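Local coordinates for fiber protein (Raptor adenovirus a, PDB 5FLD) that forms the trimeric head domain of the viral fibre, which probably attaches the virion to a receptor on the host cell, at residues M121-D126 and P131-L136. The protein carries 2 engineered substitutions. Sequence-based numbering, arbitrary orientation.
Sequences MQFLTD and PFLVVL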
ATOM      1  N   MET A 121       8.084  -3.085   0.936  1.00 27.11           N
ATOM      2  CA  MET A 121       9.281  -3.597   0.236  1.00 28.49           C
ATOM      3  C   MET A 121       9.780  -2.561  -0.742  1.00 28.24           C
ATOM      4  O   MET A 121       8.991  -1.830  -1.316  1.00 27.02           O
ATOM      5  CB  MET A 121       8.922  -4.829  -0.561  1.00 30.49           C
ATOM      6  CG  MET A 121       8.408  -5.961   0.256  1.00 36.80           C
ATOM      7  SD  MET A 121       8.264  -7.368  -0.871  1.00 39.69           S
ATOM      8  CE  MET A 121       8.234  -8.544   0.432  1.00 39.82           C
ATOM      9  N   GLN A 122      11.094  -2.548  -0.988  1.00 25.15           N
ATOM     10  CA  GLN A 122      11.708  -1.560  -1.833  1.00 25.65           C
ATOM     11  C   GLN A 122      13.005  -2.106  -2.387  1.00 25.41           C
ATOM     12  O   GLN A 122      13.752  -2.745  -1.649  1.00 26.13           O
ATOM     13  CB  GLN A 122      12.004  -0.297  -1.018  1.00 29.49           C
ATOM     14  CG  GLN A 122      12.415   0.865  -1.883  1.00 31.47           C
ATOM     15  CD  GLN A 122      12.534   2.153  -1.095  1.00 35.54           C
ATOM     16  OE1 GLN A 122      12.623   2.152   0.147  1.00 39.24           O
ATOM     17  NE2 GLN A 122      12.519   3.261  -1.810  1.00 36.03           N
ATOM     18  N   PHE A 123      13.227  -1.890  -3.671  1.00 26.33           N
ATOM     19  CA  PHE A 123      14.509  -2.220  -4.305  1.00 27.46           C
ATOM     20  C   PHE A 123      15.420  -0.996  -4.238  1.00 30.53           C
ATOM     21  O   PHE A 123      15.049   0.097  -4.672  1.00 30.32           O
ATOM     22  CB  PHE A 123      14.325  -2.666  -5.723  1.00 27.59           C
ATOM     23  CG  PHE A 123      13.700  -4.015  -5.860  1.00 26.93           C
ATOM     24  CD1 PHE A 123      12.314  -4.155  -5.928  1.00 25.94           C
ATOM     25  CD2 PHE A 123      14.481  -5.145  -5.940  1.00 26.75           C
ATOM     26  CE1 PHE A 123      11.748  -5.422  -6.066  1.00 26.51           C
ATOM     27  CE2 PHE A 123      13.925  -6.406  -6.062  1.00 27.11           C
ATOM     28  CZ  PHE A 123      12.527  -6.552  -6.128  1.00 27.40           C
ATOM     29  N   LEU A 124      16.598  -1.205  -3.681  1.00 33.08           N
ATOM     30  CA  LEU A 124      17.572  -0.129  -3.457  1.00 36.93           C
ATOM     31  C   LEU A 124      18.942  -0.659  -3.879  1.00 44.79           C
ATOM     32  O   LEU A 124      19.168  -1.853  -3.828  1.00 42.68           O
ATOM     33  CB  LEU A 124      17.602   0.238  -1.987  1.00 39.17           C
ATOM     34  CG  LEU A 124      16.332   0.853  -1.406  1.00 40.98           C
ATOM     35  CD1 LEU A 124      16.452   1.097   0.078  1.00 45.33           C
ATOM     36  CD2 LEU A 124      15.991   2.142  -2.147  1.00 44.62           C
ATOM     37  N   THR A 125      19.824   0.246  -4.299  1.00 47.13           N
ATOM     38  CA  THR A 125      21.199  -0.095  -4.645  1.00 54.37           C
ATOM     39  C   THR A 125      22.123   0.478  -3.564  1.00 57.54           C
ATOM     40  O   THR A 125      21.952   1.609  -3.100  1.00 51.28           O
ATOM     41  CB  THR A 125      21.564   0.415  -6.042  1.00 57.40           C
ATOM     42  OG1 THR A 125      20.665  -0.147  -7.004  1.00 59.35           O
ATOM     43  CG2 THR A 125      22.997   0.008  -6.418  1.00 62.48           C
ATOM     44  N   ASP A 126      23.087  -0.337  -3.148  1.00 63.19           N
ATOM     45  CA  ASP A 126      23.996  -0.001  -2.059  1.00 67.25           C
ATOM     46  C   ASP A 126      25.081   0.944  -2.567  1.00 69.64           C
ATOM     47  O   ASP A 126      25.303   1.048  -3.778  1.00 59.74           O
ATOM     48  CB  ASP A 126      24.654  -1.282  -1.516  1.00 70.47           C
ATOM     49  CG  ASP A 126      25.051  -1.178  -0.062  1.00 71.14           C
ATOM     50  OD1 ASP A 126      24.814  -0.130   0.579  1.00 78.06           O
ATOM     51  OD2 ASP A 126      25.592  -2.174   0.453  1.00 74.10           O
ATOM     52  N   PRO A 131      22.824  -4.434  -5.509  1.00 45.16           N
ATOM     53  CA  PRO A 131      21.350  -4.295  -5.359  1.00 38.70           C
ATOM     54  C   PRO A 131      20.825  -5.060  -4.113  1.00 37.51           C
ATOM     55  O   PRO A 131      21.399  -6.096  -3.734  1.00 34.42           O
ATOM     56  CB  PRO A 131      20.812  -4.829  -6.683  1.00 42.07           C
ATOM     57  CG  PRO A 131      21.892  -5.689  -7.266  1.00 44.94           C
ATOM     58  CD  PRO A 131      23.193  -5.286  -6.652  1.00 43.44           C
ATOM     59  N   PHE A 132      19.794  -4.512  -3.444  1.00 34.42           N
ATOM     60  CA  PHE A 132      19.150  -5.154  -2.308  1.00 34.01           C
ATOM     61  C   PHE A 132      17.644  -5.045  -2.490  1.00 30.59           C
ATOM     62  O   PHE A 132      17.165  -4.076  -3.077  1.00 30.26           O
ATOM     63  CB  PHE A 132      19.425  -4.433  -0.985  1.00 40.20           C
ATOM     64  CG  PHE A 132      20.732  -4.779  -0.335  1.00 42.89           C
ATOM     65  CD1 PHE A 132      21.880  -4.038  -0.626  1.00 48.92           C
ATOM     66  CD2 PHE A 132      20.817  -5.803   0.615  1.00 42.69           C
ATOM     67  CE1 PHE A 132      23.096  -4.344  -0.011  1.00 47.90           C
ATOM     68  CE2 PHE A 132      22.030  -6.102   1.233  1.00 43.36           C
ATOM     69  CZ  PHE A 132      23.164  -5.370   0.917  1.00 47.44           C
ATOM     70  N   LEU A 133      16.923  -6.038  -1.994  1.00 27.36           N
ATOM     71  CA  LEU A 133      15.491  -5.905  -1.718  1.00 27.22           C
ATOM     72  C   LEU A 133      15.387  -5.736  -0.217  1.00 26.58           C
ATOM     73  O   LEU A 133      15.856  -6.579   0.548  1.00 26.91           O
ATOM     74  CB  LEU A 133      14.704  -7.125  -2.197  1.00 27.28           C
ATOM     75  CG  LEU A 133      13.199  -7.190  -1.878  1.00 28.68           C
ATOM     76  CD1 LEU A 133      12.479  -5.981  -2.434  1.00 28.00           C
ATOM     77  CD2 LEU A 133      12.663  -8.493  -2.451  1.00 30.60           C
ATOM     78  N   VAL A 134      14.801  -4.621   0.230  1.00 25.52           N
ATOM     79  CA  VAL A 134      14.611  -4.341   1.638  1.00 26.29           C
ATOM     80  C   VAL A 134      13.156  -4.594   2.021  1.00 26.21           C
ATOM     81  O   VAL A 134      12.259  -4.218   1.270  1.00 25.96           O
ATOM     82  CB  VAL A 134      14.927  -2.855   1.952  1.00 30.93           C
ATOM     83  CG1 VAL A 134      14.788  -2.599   3.457  1.00 32.96           C
ATOM     84  CG2 VAL A 134      16.299  -2.493   1.430  1.00 35.55           C
ATOM     85  N   VAL A 135      12.935  -5.251   3.151  1.00 25.24           N
ATOM     86  CA  VAL A 135      11.609  -5.520   3.652  1.00 25.61           C
ATOM     87  C   VAL A 135      11.504  -4.815   4.988  1.00 25.35           C
ATOM     88  O   VAL A 135      12.287  -5.079   5.884  1.00 25.75           O
ATOM     89  CB  VAL A 135      11.330  -7.018   3.842  1.00 25.35           C
ATOM     90  CG1 VAL A 135       9.897  -7.224   4.289  1.00 26.08           C
ATOM     91  CG2 VAL A 135      11.651  -7.770   2.567  1.00 24.92           C
ATOM     92  N   LEU A 136      10.517  -3.925   5.128  1.00 25.58           N
ATOM     93  CA  LEU A 136      10.319  -3.212   6.383  1.00 27.93           C
ATOM     94  C   LEU A 136       9.075  -3.703   7.074  1.00 26.43           C
ATOM     95  O   LEU A 136       8.002  -3.781   6.468  1.00 28.33           O
ATOM     96  CB  LEU A 136      10.242  -1.712   6.107  1.00 29.60           C
ATOM     97  CG  LEU A 136      11.397  -1.084   5.342  1.00 33.16           C
ATOM     98  CD1 LEU A 136      11.163   0.413   5.194  1.00 40.17           C
ATOM     99  CD2 LEU A 136      12.711  -1.337   6.055  1.00 36.58           C
TER
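Gln122 pairs with Val134 and Leu124 with Phe132 as hydrogen-bonded pairs of two antiparallel strands, 121-125 and 131-136, whose axes come within 4.7 Å. Each pair is closed by two backbone bonds; that from Val134 N to Gln122 O is almost straight (176°), whereas the return bond from Gln122 N to Val134 O bends to 146°. On the face that carries Met121, Phe123, Leu133 and Val135, Leu133 has CG anti to the backbone N (chi1 175°), and the turn about the next bond sets CD1 over the centre of the Phe123 ring, 3.7 Å from its centroid, in a CH-pi contact. The Phe123 ring also meets that of Phe156 edge-to-face. Farther along, the extended, unbranched Met121 lies beside Val135, CE to CG2 4.1 Å, and reaches toward strands 102-109 and 147-159; such apolar groups suit the interior. The other face carries Leu124 CD1 against Val134 CG2 at 3.8 Å, while just past the strand the poorly ordered Asp126 places OD2 near the Phe132 ring edge, 3.3 Å from CE1. Polar Gln122 is partly exposed here, its NE2 bonded to Thr99 O, and packs on Thr152 of a neighbouring subunit. Joined by a short loop, these consecutive strands form a beta hairpin in the all-beta fibre head.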